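Local coordinates for protein folylpolyglutamate synthase/dihydrofolate synthase (PDB 1O5Z) that probably adds L-glutamate to dihydropteroate and to tetrahydrofolate polyglutamates, using ATP and magnesium, in folate biosynthesis, at residues Y84-I96 against G425-E439. Residues are numbered along the deposited sequence; the frame is centred on the assembly and turned at random.
Sequences YYSPHLSTFRERI and GYVREFLTTGKINEE
Leu89 lays its branched end over Gly425, CG lying 3.5 Å from the glycine CA, while CD2 touches CD of Arg428, the two side chains crossing at about a right angle. This is an interdomain contact of the Mur ligase fold: the loop between strands 81-84 and 96-98 of the middle domain meets helix 421-433, which follows the last strand of the C-terminal domain's sheet, and the chain after it. The glycine lets the backbones close in, and its CA points a C-H at Leu89 O; a CB here would collide with that oxygen. Beside it, Ser90 OG donates to Gly425 O (2.7 Å), which also takes the helical bond from Glu429 N on the opposite face of its carbonyl plane. A water donates to the same hydroxyl and accepts from Arg428 NH1, while NH2 of that arginine forms a salt bridge with Glu309. Asn437 ND2 bonds Ser90 O at 3.2 Å, in its own amide plane but above that of the carbonyl. Further along, the Glu439 carboxylate spans the start of the 3-10 segment 92-95. Its chain, extended beyond CG, brings OE1 to Thr91 OG1 (2.5 Å), a hydroxyl that in turn accepts from Arg93 N in an ST turn; Tyr15 of helix 12-23 also bonds OE1. Phe92 N gives its hydrogen to the syn lone pair of Glu439 OE2, 2.8 Å away and nearly straight at 176°. An alanine in place of Glu439 would probably leave Phe92 N and the Thr91 hydroxyl without their acceptors and open a gap beside the turn. Within the loop, Glu94 takes Leu89 N on OE1 and both Ser90 N and Thr91 N on OE2, tying three successive amides to one side chain. Phe92 N also sits 3.5 Å above the centre of the His88 ring.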
loop_
_atom_site.group_PDB
_atom_site.type_symbol
_atom_site.label_atom_id
_atom_site.label_comp_id
_atom_site.label_asym_id
_atom_site.label_seq_id
_atom_site.Cartn_x
_atom_site.Cartn_y
_atom_site.Cartn_z
ATOM N N TYR A 84 6.421 3.529 -6.860
ATOM C CA TYR A 84 6.540 4.365 -5.661
ATOM C C TYR A 84 5.380 4.098 -4.708
ATOM O O TYR A 84 4.248 4.299 -5.093
ATOM C CB TYR A 84 6.606 5.848 -6.030
ATOM C CG TYR A 84 6.856 6.677 -4.836
ATOM C CD1 TYR A 84 7.944 6.434 -4.021
ATOM C CD2 TYR A 84 5.985 7.678 -4.469
ATOM C CE1 TYR A 84 8.176 7.198 -2.883
ATOM C CE2 TYR A 84 6.195 8.433 -3.332
ATOM C CZ TYR A 84 7.288 8.197 -2.548
ATOM O OH TYR A 84 7.470 8.953 -1.404
ATOM N N TYR A 85 5.701 3.604 -3.505
ATOM C CA TYR A 85 4.694 3.286 -2.512
ATOM C C TYR A 85 4.943 4.002 -1.204
ATOM O O TYR A 85 6.021 4.513 -0.960
ATOM C CB TYR A 85 4.637 1.789 -2.253
ATOM C CG TYR A 85 4.497 0.936 -3.500
ATOM C CD1 TYR A 85 5.601 0.627 -4.282
ATOM C CD2 TYR A 85 3.263 0.416 -3.887
ATOM C CE1 TYR A 85 5.472 -0.196 -5.403
ATOM C CE2 TYR A 85 3.139 -0.386 -5.022
ATOM C CZ TYR A 85 4.238 -0.682 -5.767
ATOM O OH TYR A 85 4.115 -1.466 -6.884
ATOM N N SER A 86 3.905 4.007 -0.386
ATOM C CA SER A 86 3.941 4.501 1.005
ATOM C C SER A 86 2.772 3.868 1.739
ATOM O O SER A 86 1.734 3.650 1.133
ATOM C CB SER A 86 3.796 6.019 1.120
ATOM O OG SER A 86 2.652 6.478 0.389
ATOM N N PRO A 87 2.934 3.554 3.013
ATOM C CA PRO A 87 4.189 3.734 3.726
ATOM C C PRO A 87 5.016 2.451 3.473
ATOM O O PRO A 87 5.049 1.992 2.349
ATOM C CB PRO A 87 3.726 3.923 5.165
ATOM C CG PRO A 87 2.440 3.044 5.222
ATOM C CD PRO A 87 1.898 2.947 3.848
ATOM N N HIS A 88 5.668 1.850 4.455
ATOM C CA HIS A 88 6.219 0.543 4.229
ATOM C C HIS A 88 5.828 -0.273 5.395
ATOM O O HIS A 88 5.433 0.270 6.421
ATOM C CB HIS A 88 7.751 0.578 4.075
ATOM C CG HIS A 88 8.497 1.076 5.286
ATOM N ND1 HIS A 88 8.986 2.366 5.382
ATOM C CD2 HIS A 88 8.863 0.453 6.432
ATOM C CE1 HIS A 88 9.636 2.505 6.533
ATOM N NE2 HIS A 88 9.568 1.359 7.188
ATOM N N LEU A 89 6.006 -1.580 5.237
ATOM C CA LEU A 89 5.666 -2.570 6.238
ATOM C C LEU A 89 6.891 -3.048 7.035
ATOM O O LEU A 89 6.922 -2.969 8.264
ATOM C CB LEU A 89 4.973 -3.742 5.524
ATOM C CG LEU A 89 4.215 -4.649 6.461
ATOM C CD1 LEU A 89 3.057 -3.892 7.105
ATOM C CD2 LEU A 89 3.757 -5.892 5.726
ATOM N N SER A 90 7.910 -3.520 6.321
ATOM C CA SER A 90 9.079 -4.145 6.944
ATOM C C SER A 90 10.353 -3.364 6.681
ATOM O O SER A 90 11.160 -3.195 7.583
ATOM C CB SER A 90 9.254 -5.565 6.447
ATOM O OG SER A 90 8.141 -6.363 6.742
ATOM N N THR A 91 10.539 -2.876 5.458
ATOM C CA THR A 91 11.697 -2.082 5.165
ATOM C C THR A 91 11.325 -0.888 4.357
ATOM O O THR A 91 10.495 -0.947 3.480
ATOM C CB THR A 91 12.797 -2.872 4.433
ATOM O OG1 THR A 91 13.803 -1.936 4.018
ATOM C CG2 THR A 91 12.279 -3.476 3.128
ATOM N N PHE A 92 11.977 0.217 4.676
ATOM C CA PHE A 92 11.861 1.455 3.941
ATOM C C PHE A 92 11.995 1.262 2.435
ATOM O O PHE A 92 11.380 1.976 1.653
ATOM C CB PHE A 92 12.928 2.413 4.466
ATOM C CG PHE A 92 13.050 3.646 3.680
ATOM C CD1 PHE A 92 12.327 4.792 4.041
ATOM C CD2 PHE A 92 13.877 3.680 2.575
ATOM C CE1 PHE A 92 12.446 5.987 3.301
ATOM C CE2 PHE A 92 14.008 4.832 1.828
ATOM C CZ PHE A 92 13.291 6.004 2.197
ATOM N N ARG A 93 12.795 0.289 2.033
ATOM C CA ARG A 93 13.072 0.073 0.625
ATOM C C ARG A 93 11.875 -0.464 -0.242
ATOM O O ARG A 93 11.912 -0.390 -1.502
ATOM C CB ARG A 93 14.344 -0.765 0.515
ATOM C CG ARG A 93 15.542 -0.030 1.113
ATOM C CD ARG A 93 16.595 -0.952 1.682
ATOM N NE ARG A 93 16.683 -2.001 0.696
ATOM C CZ ARG A 93 16.381 -3.254 0.846
ATOM N NH1 ARG A 93 16.135 -3.767 2.028
ATOM N NH2 ARG A 93 16.420 -4.007 -0.232
ATOM N N GLU A 94 10.820 -0.958 0.419
ATOM C CA GLU A 94 9.537 -1.220 -0.259
ATOM C C GLU A 94 8.954 -0.006 -1.016
ATOM O O GLU A 94 8.130 -0.145 -1.948
ATOM C CB GLU A 94 8.474 -1.625 0.788
ATOM C CG GLU A 94 8.679 -2.964 1.444
ATOM C CD GLU A 94 7.860 -3.127 2.710
ATOM O OE1 GLU A 94 6.773 -2.509 2.821
ATOM O OE2 GLU A 94 8.317 -3.863 3.613
ATOM N N ARG A 95 9.349 1.189 -0.588
ATOM C CA ARG A 95 8.746 2.422 -1.082
ATOM C C ARG A 95 9.176 2.738 -2.488
ATOM O O ARG A 95 8.471 3.412 -3.176
ATOM C CB ARG A 95 9.096 3.624 -0.166
ATOM C CG ARG A 95 8.506 3.570 1.210
ATOM C CD ARG A 95 9.105 4.532 2.149
ATOM N NE ARG A 95 8.505 4.409 3.465
ATOM C CZ ARG A 95 7.508 5.173 3.929
ATOM N NH1 ARG A 95 7.042 4.942 5.156
ATOM N NH2 ARG A 95 6.995 6.185 3.206
ATOM N N ILE A 96 10.359 2.265 -2.888
ATOM C CA ILE A 96 10.957 2.613 -4.198
ATOM C C ILE A 96 11.500 1.363 -4.880
ATOM O O ILE A 96 12.342 0.673 -4.344
ATOM C CB ILE A 96 12.092 3.627 -4.005
ATOM C CG1 ILE A 96 11.611 4.818 -3.161
ATOM C CG2 ILE A 96 12.593 4.114 -5.321
ATOM C CD1 ILE A 96 12.712 5.785 -2.848
ATOM N N GLY A 425 4.592 -6.304 10.058
ATOM C CA GLY A 425 5.772 -6.150 9.260
ATOM C C GLY A 425 6.925 -6.880 9.880
ATOM O O GLY A 425 7.766 -7.413 9.174
ATOM N N TYR A 426 6.972 -6.905 11.203
ATOM C CA TYR A 426 8.035 -7.567 11.939
ATOM C C TYR A 426 8.008 -9.069 11.796
ATOM O O TYR A 426 8.999 -9.707 11.515
ATOM C CB TYR A 426 7.869 -7.198 13.398
ATOM C CG TYR A 426 8.929 -7.721 14.358
ATOM C CD1 TYR A 426 10.153 -7.064 14.541
ATOM C CD2 TYR A 426 8.671 -8.853 15.125
ATOM C CE1 TYR A 426 11.054 -7.549 15.445
ATOM C CE2 TYR A 426 9.574 -9.337 15.996
ATOM C CZ TYR A 426 10.750 -8.691 16.164
ATOM O OH TYR A 426 11.590 -9.238 17.089
ATOM N N VAL A 427 6.846 -9.626 11.998
ATOM C CA VAL A 427 6.623 -11.064 11.810
ATOM C C VAL A 427 6.779 -11.531 10.358
ATOM O O VAL A 427 7.324 -12.575 10.087
ATOM C CB VAL A 427 5.223 -11.417 12.332
ATOM C CG1 VAL A 427 4.809 -12.835 11.911
ATOM C CG2 VAL A 427 5.199 -11.243 13.860
ATOM N N ARG A 428 6.270 -10.759 9.414
ATOM C CA ARG A 428 6.449 -11.054 8.022
ATOM C C ARG A 428 7.900 -11.084 7.708
ATOM O O ARG A 428 8.357 -11.919 6.936
ATOM C CB ARG A 428 5.788 -9.989 7.176
ATOM C CG ARG A 428 5.613 -10.406 5.749
ATOM C CD ARG A 428 5.261 -9.299 4.816
ATOM N NE ARG A 428 4.883 -9.901 3.548
ATOM C CZ ARG A 428 5.754 -10.286 2.662
ATOM N NH1 ARG A 428 7.024 -10.041 2.861
ATOM N NH2 ARG A 428 5.364 -10.850 1.530
ATOM N N GLU A 429 8.654 -10.148 8.258
ATOM C CA GLU A 429 10.050 -10.128 7.896
ATOM C C GLU A 429 10.724 -11.424 8.371
ATOM O O GLU A 429 11.536 -12.010 7.675
ATOM C CB GLU A 429 10.793 -8.923 8.451
ATOM C CG GLU A 429 12.141 -8.767 7.744
ATOM C CD GLU A 429 12.961 -7.611 8.217
ATOM O OE1 GLU A 429 12.418 -6.831 8.973
ATOM O OE2 GLU A 429 14.171 -7.504 7.845
ATOM N N PHE A 430 10.386 -11.860 9.558
ATOM C CA PHE A 430 11.053 -12.998 10.091
ATOM C C PHE A 430 10.659 -14.249 9.383
ATOM O O PHE A 430 11.478 -15.113 9.130
ATOM C CB PHE A 430 10.804 -13.133 11.566
ATOM C CG PHE A 430 11.786 -14.038 12.224
ATOM C CD1 PHE A 430 13.055 -13.580 12.522
ATOM C CD2 PHE A 430 11.451 -15.359 12.512
ATOM C CE1 PHE A 430 13.976 -14.423 13.108
ATOM C CE2 PHE A 430 12.374 -16.203 13.100
ATOM C CZ PHE A 430 13.629 -15.745 13.391
ATOM N N LEU A 431 9.390 -14.327 9.045
ATOM C CA LEU A 431 8.868 -15.463 8.331
ATOM C C LEU A 431 9.470 -15.620 6.947
ATOM O O LEU A 431 9.706 -16.736 6.457
ATOM C CB LEU A 431 7.347 -15.300 8.199
ATOM C CG LEU A 431 6.476 -15.724 9.395
ATOM C CD1 LEU A 431 5.023 -15.445 9.099
ATOM C CD2 LEU A 431 6.709 -17.188 9.769
ATOM N N THR A 432 9.685 -14.495 6.283
ATOM C CA THR A 432 10.171 -14.514 4.925
ATOM C C THR A 432 11.673 -14.429 4.863
ATOM O O THR A 432 12.251 -14.874 3.900
ATOM C CB THR A 432 9.526 -13.388 4.132
ATOM O OG1 THR A 432 9.663 -12.154 4.840
ATOM C CG2 THR A 432 7.996 -13.606 4.047
ATOM N N THR A 433 12.333 -13.911 5.888
ATOM C CA THR A 433 13.800 -13.824 5.838
ATOM C C THR A 433 14.536 -14.558 6.943
ATOM O O THR A 433 15.736 -14.735 6.869
ATOM C CB THR A 433 14.301 -12.346 5.836
ATOM O OG1 THR A 433 14.006 -11.701 7.099
ATOM C CG2 THR A 433 13.586 -11.528 4.746
ATOM N N GLY A 434 13.850 -14.953 7.988
ATOM C CA GLY A 434 14.547 -15.605 9.075
ATOM C C GLY A 434 15.426 -14.680 9.887
ATOM O O GLY A 434 16.208 -15.153 10.753
ATOM N N LYS A 435 15.279 -13.374 9.623
ATOM C CA LYS A 435 15.901 -12.338 10.405
ATOM C C LYS A 435 15.115 -11.038 10.411
ATOM O O LYS A 435 14.086 -10.906 9.792
ATOM C CB LYS A 435 17.339 -12.131 9.964
ATOM C CG LYS A 435 17.446 -11.525 8.622
ATOM C CD LYS A 435 18.797 -11.755 7.995
ATOM C CE LYS A 435 18.698 -11.583 6.468
ATOM N NZ LYS A 435 20.008 -11.868 5.768
ATOM N N ILE A 436 15.591 -10.136 11.254
ATOM C CA ILE A 436 15.000 -8.861 11.534
ATOM C C ILE A 436 16.053 -7.827 11.203
ATOM O O ILE A 436 17.124 -7.809 11.777
ATOM C CB ILE A 436 14.625 -8.746 13.022
ATOM C CG1 ILE A 436 13.511 -9.743 13.439
ATOM C CG2 ILE A 436 14.276 -7.288 13.376
ATOM C CD1 ILE A 436 12.204 -9.649 12.683
ATOM N N ASN A 437 15.746 -6.981 10.242
ATOM C CA ASN A 437 16.690 -5.982 9.828
ATOM C C ASN A 437 16.849 -4.896 10.919
ATOM O O ASN A 437 16.031 -4.754 11.839
ATOM C CB ASN A 437 16.336 -5.456 8.419
ATOM C CG ASN A 437 15.317 -4.314 8.415
ATOM O OD1 ASN A 437 15.719 -3.183 8.654
ATOM N ND2 ASN A 437 14.058 -4.562 7.982
ATOM N N GLU A 438 17.941 -4.169 10.826
ATOM C CA GLU A 438 18.305 -3.183 11.830
ATOM C C GLU A 438 17.440 -1.924 11.823
ATOM O O GLU A 438 17.564 -1.092 12.723
ATOM C CB GLU A 438 19.749 -2.747 11.595
ATOM C CG GLU A 438 20.694 -3.093 12.704
ATOM C CD GLU A 438 22.123 -2.853 12.291
ATOM O OE1 GLU A 438 22.549 -3.519 11.315
ATOM O OE2 GLU A 438 22.800 -1.989 12.911
ATOM N N GLU A 439 16.659 -1.724 10.769
ATOM C CA GLU A 439 15.679 -0.622 10.695
ATOM C C GLU A 439 14.702 -0.683 11.870
ATOM O O GLU A 439 14.260 0.363 12.383
ATOM C CB GLU A 439 14.863 -0.672 9.397
ATOM C CG GLU A 439 15.632 -0.383 8.122
ATOM C CD GLU A 439 14.736 -0.399 6.866
ATOM O OE1 GLU A 439 15.215 -0.855 5.794
ATOM O OE2 GLU A 439 13.580 0.079 6.941
HETATM O O HOH W 1 8.278 -8.047 4.900
HETATM O O HOH W 2 17.121 -2.405 4.875
#